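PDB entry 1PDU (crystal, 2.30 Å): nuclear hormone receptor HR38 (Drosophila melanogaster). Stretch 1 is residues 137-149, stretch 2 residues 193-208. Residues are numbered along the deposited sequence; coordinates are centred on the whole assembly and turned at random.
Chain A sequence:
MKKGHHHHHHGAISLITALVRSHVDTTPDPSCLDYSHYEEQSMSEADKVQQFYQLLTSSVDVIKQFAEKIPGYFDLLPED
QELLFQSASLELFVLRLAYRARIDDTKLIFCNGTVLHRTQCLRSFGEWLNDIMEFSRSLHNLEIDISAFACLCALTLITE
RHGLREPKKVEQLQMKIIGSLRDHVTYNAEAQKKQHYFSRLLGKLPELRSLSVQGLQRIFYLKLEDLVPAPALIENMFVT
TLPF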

# COMPACT_ATOMS: atom_id res chain seq x y z
N ARG A 137 2.61 12.18 -6.61
CA ARG A 137 2.28 13.15 -7.65
C ARG A 137 2.07 12.43 -8.97
O ARG A 137 1.20 12.79 -9.77
CB ARG A 137 3.37 14.21 -7.77
CG ARG A 137 3.56 15.04 -6.51
CD ARG A 137 4.55 16.18 -6.71
NE ARG A 137 5.93 15.73 -6.90
CZ ARG A 137 6.85 15.66 -5.94
NH1 ARG A 137 8.07 15.23 -6.22
NH2 ARG A 137 6.55 16.04 -4.70
N SER A 138 2.86 11.39 -9.21
CA SER A 138 2.74 10.62 -10.44
C SER A 138 1.33 10.01 -10.53
O SER A 138 0.68 10.09 -11.58
CB SER A 138 3.80 9.50 -10.47
OG SER A 138 3.68 8.70 -11.64
N LEU A 139 0.86 9.40 -9.44
CA LEU A 139 -0.47 8.78 -9.41
C LEU A 139 -1.58 9.78 -9.75
O LEU A 139 -2.45 9.51 -10.58
CB LEU A 139 -0.77 8.20 -8.03
CG LEU A 139 0.02 6.98 -7.55
CD1 LEU A 139 -0.32 6.70 -6.10
CD2 LEU A 139 -0.28 5.78 -8.43
N HIS A 140 -1.52 10.93 -9.10
CA HIS A 140 -2.51 11.97 -9.29
C HIS A 140 -2.47 12.65 -10.66
O HIS A 140 -3.48 13.18 -11.12
CB HIS A 140 -2.38 12.98 -8.16
CG HIS A 140 -2.55 12.36 -6.80
ND1 HIS A 140 -3.68 11.64 -6.46
CD2 HIS A 140 -1.72 12.29 -5.74
CE1 HIS A 140 -3.53 11.15 -5.23
NE2 HIS A 140 -2.35 11.53 -4.78
N ASN A 141 -1.30 12.64 -11.31
CA ASN A 141 -1.20 13.24 -12.63
C ASN A 141 -2.00 12.38 -13.59
O ASN A 141 -2.66 12.90 -14.49
CB ASN A 141 0.26 13.31 -13.10
CG ASN A 141 1.01 14.47 -12.49
OD1 ASN A 141 0.51 15.60 -12.45
ND2 ASN A 141 2.23 14.21 -12.01
N LEU A 142 -1.92 11.08 -13.39
CA LEU A 142 -2.64 10.13 -14.21
C LEU A 142 -4.13 10.14 -13.86
O LEU A 142 -4.97 9.76 -14.67
CB LEU A 142 -2.09 8.72 -13.99
CG LEU A 142 -2.85 7.59 -14.68
CD1 LEU A 142 -2.84 7.84 -16.17
CD2 LEU A 142 -2.21 6.25 -14.35
N GLU A 143 -4.44 10.59 -12.65
CA GLU A 143 -5.82 10.64 -12.17
C GLU A 143 -6.42 9.23 -12.15
O GLU A 143 -6.79 8.68 -13.19
CB GLU A 143 -6.68 11.56 -13.04
CG GLU A 143 -6.34 13.03 -12.88
CD GLU A 143 -7.13 13.92 -13.84
OE1 GLU A 143 -7.04 15.16 -13.71
OE2 GLU A 143 -7.82 13.38 -14.73
N ILE A 144 -6.48 8.66 -10.95
CA ILE A 144 -7.01 7.33 -10.74
C ILE A 144 -8.21 7.42 -9.80
O ILE A 144 -8.09 7.89 -8.67
CB ILE A 144 -5.92 6.41 -10.12
CG1 ILE A 144 -4.71 6.34 -11.06
CG2 ILE A 144 -6.49 5.02 -9.85
CD1 ILE A 144 -3.49 5.66 -10.46
N ASP A 145 -9.38 6.99 -10.27
CA ASP A 145 -10.58 7.03 -9.43
C ASP A 145 -10.51 5.90 -8.39
O ASP A 145 -9.69 4.99 -8.50
CB ASP A 145 -11.87 6.94 -10.26
CG ASP A 145 -11.89 5.73 -11.19
OD1 ASP A 145 -11.37 4.65 -10.83
OD2 ASP A 145 -12.46 5.87 -12.30
N ILE A 146 -11.39 5.97 -7.39
CA ILE A 146 -11.40 4.98 -6.32
C ILE A 146 -11.56 3.54 -6.80
O ILE A 146 -10.93 2.63 -6.25
CB ILE A 146 -12.47 5.34 -5.26
CG1 ILE A 146 -12.13 4.64 -3.95
CG2 ILE A 146 -13.87 4.95 -5.74
CD1 ILE A 146 -12.92 5.15 -2.76
N SER A 147 -12.37 3.32 -7.83
CA SER A 147 -12.57 1.97 -8.36
C SER A 147 -11.29 1.43 -9.00
O SER A 147 -10.95 0.25 -8.84
CB SER A 147 -13.68 1.96 -9.42
OG SER A 147 -14.90 2.44 -8.91
N ALA A 148 -10.60 2.27 -9.75
CA ALA A 148 -9.38 1.84 -10.41
C ALA A 148 -8.31 1.62 -9.35
O ALA A 148 -7.53 0.67 -9.44
CB ALA A 148 -8.93 2.89 -11.43
N PHE A 149 -8.28 2.47 -8.33
CA PHE A 149 -7.27 2.32 -7.29
C PHE A 149 -7.43 1.03 -6.51
O PHE A 149 -6.44 0.34 -6.22
CB PHE A 149 -7.31 3.49 -6.31
CG PHE A 149 -6.23 3.43 -5.28
CD1 PHE A 149 -4.89 3.54 -5.64
CD2 PHE A 149 -6.55 3.17 -3.95
CE1 PHE A 149 -3.88 3.39 -4.69
CE2 PHE A 149 -5.55 3.02 -2.99
CZ PHE A 149 -4.22 3.13 -3.36
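Stretch 2 (193-208) KKQHYFSRLLGKLPEL

Lys194 and Gln195 are extended, and the chain turns at His196, the N-cap residue, and runs as helix 197-202 almost antiparallel to helix 137-142, with a signed crossing angle of -165° and a closest axial approach of 11.0 Å. Helix 204-208 continues in nearly the same sense, at 172° to helix 137-142. The CA atoms of Leu142 and Leu201 lie 7.6 Å apart, and those of Leu139 and Lys204 7.7 Å.

Leu142 is the knob of this contact. Its CA-to-CB bond points sideways, but the t,p rotamer brings the end of the side chain among Tyr197, Arg200, Leu201 and Lys204. Leu142 CD1 lies 3.5 Å from Tyr197 CE2 and over one face of the Arg200 guanidinium, whereas Leu142 CD2 lies 3.9 Å from Leu201 CD1. Leu201 is also t,p; its CD1 meets Ile144 CD1 at 3.5 Å and its CD2 lies 4.1 Å from Ala148 CB.

Glu143 is the first residue to leave helical phi/psi, with positive phi. Tyr197, with chi1 t and chi2 -93°, extends its ring to this turn, so that OH donates a very short hydrogen bond to Glu143 O (2.5 Å). A water donates to Tyr197 OH (2.5 Å) and accepts from Asp145 N (2.7 Å), linking the tyrosine to the next helix, which Asp145 caps through OD1 to Ala148 N (2.7 Å) with chi1 p.

Two lysines reach the first helix differently. Lys194, with chi1 m and the rest of its chain t, is extended; its NZ makes a weak hydrogen bond to Leu142 O (3.4 Å) and a long salt bridge to Glu143 OE2 (3.7 Å). Lys204 is folded (m,m,t,p), placing CE 3.1 Å from Ser138 OG while NZ donates a weak hydrogen bond to Ser138 O (3.2 Å).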

# COMPACT_ATOMS: atom_id res chain seq x y z
N LYS A 193 -10.03 9.72 -22.33
CA LYS A 193 -9.51 11.00 -22.78
C LYS A 193 -7.98 11.02 -22.78
O LYS A 193 -7.38 12.05 -23.10
CB LYS A 193 -9.98 12.13 -21.85
CG LYS A 193 -11.48 12.29 -21.69
CD LYS A 193 -11.74 13.43 -20.70
CE LYS A 193 -13.22 13.61 -20.38
NZ LYS A 193 -13.40 14.61 -19.29
N LYS A 194 -7.36 9.90 -22.41
CA LYS A 194 -5.90 9.83 -22.35
C LYS A 194 -5.26 8.68 -23.12
O LYS A 194 -5.87 7.63 -23.32
CB LYS A 194 -5.46 9.78 -20.89
CG LYS A 194 -5.98 10.94 -20.06
CD LYS A 194 -5.32 10.99 -18.71
CE LYS A 194 -5.64 12.29 -18.00
NZ LYS A 194 -4.83 12.44 -16.75
N GLN A 195 -4.02 8.90 -23.55
CA GLN A 195 -3.24 7.90 -24.29
C GLN A 195 -3.18 6.60 -23.50
O GLN A 195 -2.62 6.55 -22.41
CB GLN A 195 -1.84 8.43 -24.55
N HIS A 196 -3.75 5.54 -24.07
CA HIS A 196 -3.82 4.23 -23.43
C HIS A 196 -3.70 4.30 -21.91
O HIS A 196 -2.73 3.83 -21.32
CB HIS A 196 -2.79 3.25 -23.98
CG HIS A 196 -3.19 1.82 -23.81
ND1 HIS A 196 -3.81 1.36 -22.67
CD2 HIS A 196 -3.09 0.76 -24.64
CE1 HIS A 196 -4.08 0.07 -22.80
NE2 HIS A 196 -3.65 -0.32 -23.99
N TYR A 197 -4.70 4.92 -21.31
CA TYR A 197 -4.77 5.09 -19.87
C TYR A 197 -4.53 3.78 -19.14
O TYR A 197 -3.74 3.72 -18.20
CB TYR A 197 -6.14 5.65 -19.53
CG TYR A 197 -6.39 5.84 -18.06
CD1 TYR A 197 -6.99 4.84 -17.30
CD2 TYR A 197 -6.03 7.02 -17.43
CE1 TYR A 197 -7.24 5.02 -15.96
CE2 TYR A 197 -6.28 7.21 -16.08
CZ TYR A 197 -6.88 6.21 -15.35
OH TYR A 197 -7.14 6.40 -14.02
N PHE A 198 -5.20 2.74 -19.59
CA PHE A 198 -5.07 1.43 -18.97
C PHE A 198 -3.61 1.02 -18.79
O PHE A 198 -3.20 0.69 -17.68
CB PHE A 198 -5.79 0.37 -19.81
CG PHE A 198 -5.84 -0.96 -19.14
CD1 PHE A 198 -6.63 -1.15 -18.02
CD2 PHE A 198 -5.08 -2.02 -19.62
CE1 PHE A 198 -6.66 -2.37 -17.37
CE2 PHE A 198 -5.10 -3.25 -18.98
CZ PHE A 198 -5.89 -3.43 -17.85
N SER A 199 -2.83 1.06 -19.87
CA SER A 199 -1.42 0.68 -19.83
C SER A 199 -0.64 1.54 -18.86
O SER A 199 0.24 1.04 -18.15
CB SER A 199 -0.80 0.78 -21.22
N ARG A 200 -0.95 2.83 -18.83
CA ARG A 200 -0.27 3.75 -17.93
C ARG A 200 -0.62 3.43 -16.48
O ARG A 200 0.18 3.64 -15.57
CB ARG A 200 -0.68 5.18 -18.27
CG ARG A 200 -0.12 5.66 -19.61
CD ARG A 200 -0.76 6.95 -20.07
NE ARG A 200 -0.53 8.06 -19.15
CZ ARG A 200 -1.07 9.27 -19.29
NH1 ARG A 200 -1.87 9.51 -20.32
NH2 ARG A 200 -0.81 10.23 -18.41
N LEU A 201 -1.82 2.89 -16.29
CA LEU A 201 -2.29 2.53 -14.96
C LEU A 201 -1.46 1.38 -14.42
O LEU A 201 -0.79 1.52 -13.39
CB LEU A 201 -3.77 2.12 -15.03
CG LEU A 201 -4.54 2.04 -13.71
CD1 LEU A 201 -4.42 3.36 -12.96
CD2 LEU A 201 -6.00 1.74 -14.00
N LEU A 202 -1.48 0.25 -15.11
CA LEU A 202 -0.72 -0.92 -14.69
C LEU A 202 0.78 -0.63 -14.60
O LEU A 202 1.49 -1.25 -13.80
CB LEU A 202 -0.96 -2.08 -15.66
CG LEU A 202 -2.41 -2.55 -15.74
CD1 LEU A 202 -2.50 -3.77 -16.65
CD2 LEU A 202 -2.92 -2.90 -14.35
N GLY A 203 1.23 0.32 -15.41
CA GLY A 203 2.64 0.70 -15.43
C GLY A 203 3.09 1.33 -14.13
O GLY A 203 4.27 1.59 -13.93
N LYS A 204 2.13 1.59 -13.24
CA LYS A 204 2.45 2.17 -11.95
C LYS A 204 2.91 1.11 -10.95
O LYS A 204 3.60 1.43 -9.98
CB LYS A 204 1.24 2.93 -11.40
CG LYS A 204 1.01 4.26 -12.11
CD LYS A 204 2.24 5.14 -11.96
CE LYS A 204 2.21 6.31 -12.91
NZ LYS A 204 0.99 7.11 -12.72
N LEU A 205 2.55 -0.14 -11.18
CA LEU A 205 2.94 -1.21 -10.26
C LEU A 205 4.45 -1.45 -10.22
O LEU A 205 5.02 -1.65 -9.15
CB LEU A 205 2.18 -2.51 -10.59
CG LEU A 205 0.66 -2.39 -10.43
CD1 LEU A 205 0.00 -3.75 -10.55
CD2 LEU A 205 0.34 -1.78 -9.07
N PRO A 206 5.11 -1.43 -11.39
CA PRO A 206 6.56 -1.65 -11.38
C PRO A 206 7.27 -0.54 -10.60
O PRO A 206 8.24 -0.80 -9.89
CB PRO A 206 6.93 -1.64 -12.86
CG PRO A 206 5.67 -2.19 -13.52
CD PRO A 206 4.57 -1.48 -12.77
N GLU A 207 6.77 0.69 -10.73
CA GLU A 207 7.35 1.82 -10.03
C GLU A 207 7.21 1.58 -8.54
O GLU A 207 8.17 1.76 -7.78
CB GLU A 207 6.64 3.13 -10.39
CG GLU A 207 6.56 3.41 -11.87
CD GLU A 207 5.98 4.78 -12.19
OE1 GLU A 207 5.55 4.98 -13.34
OE2 GLU A 207 5.96 5.66 -11.30
N LEU A 208 6.01 1.19 -8.13
CA LEU A 208 5.74 0.90 -6.73
C LEU A 208 6.71 -0.17 -6.23
O LEU A 208 7.23 -0.08 -5.12
CB LEU A 208 4.29 0.43 -6.57
CG LEU A 208 3.83 0.09 -5.14
CD1 LEU A 208 3.98 1.33 -4.25
CD2 LEU A 208 2.37 -0.38 -5.17
O HOH W 1 -9.42 6.39 -12.95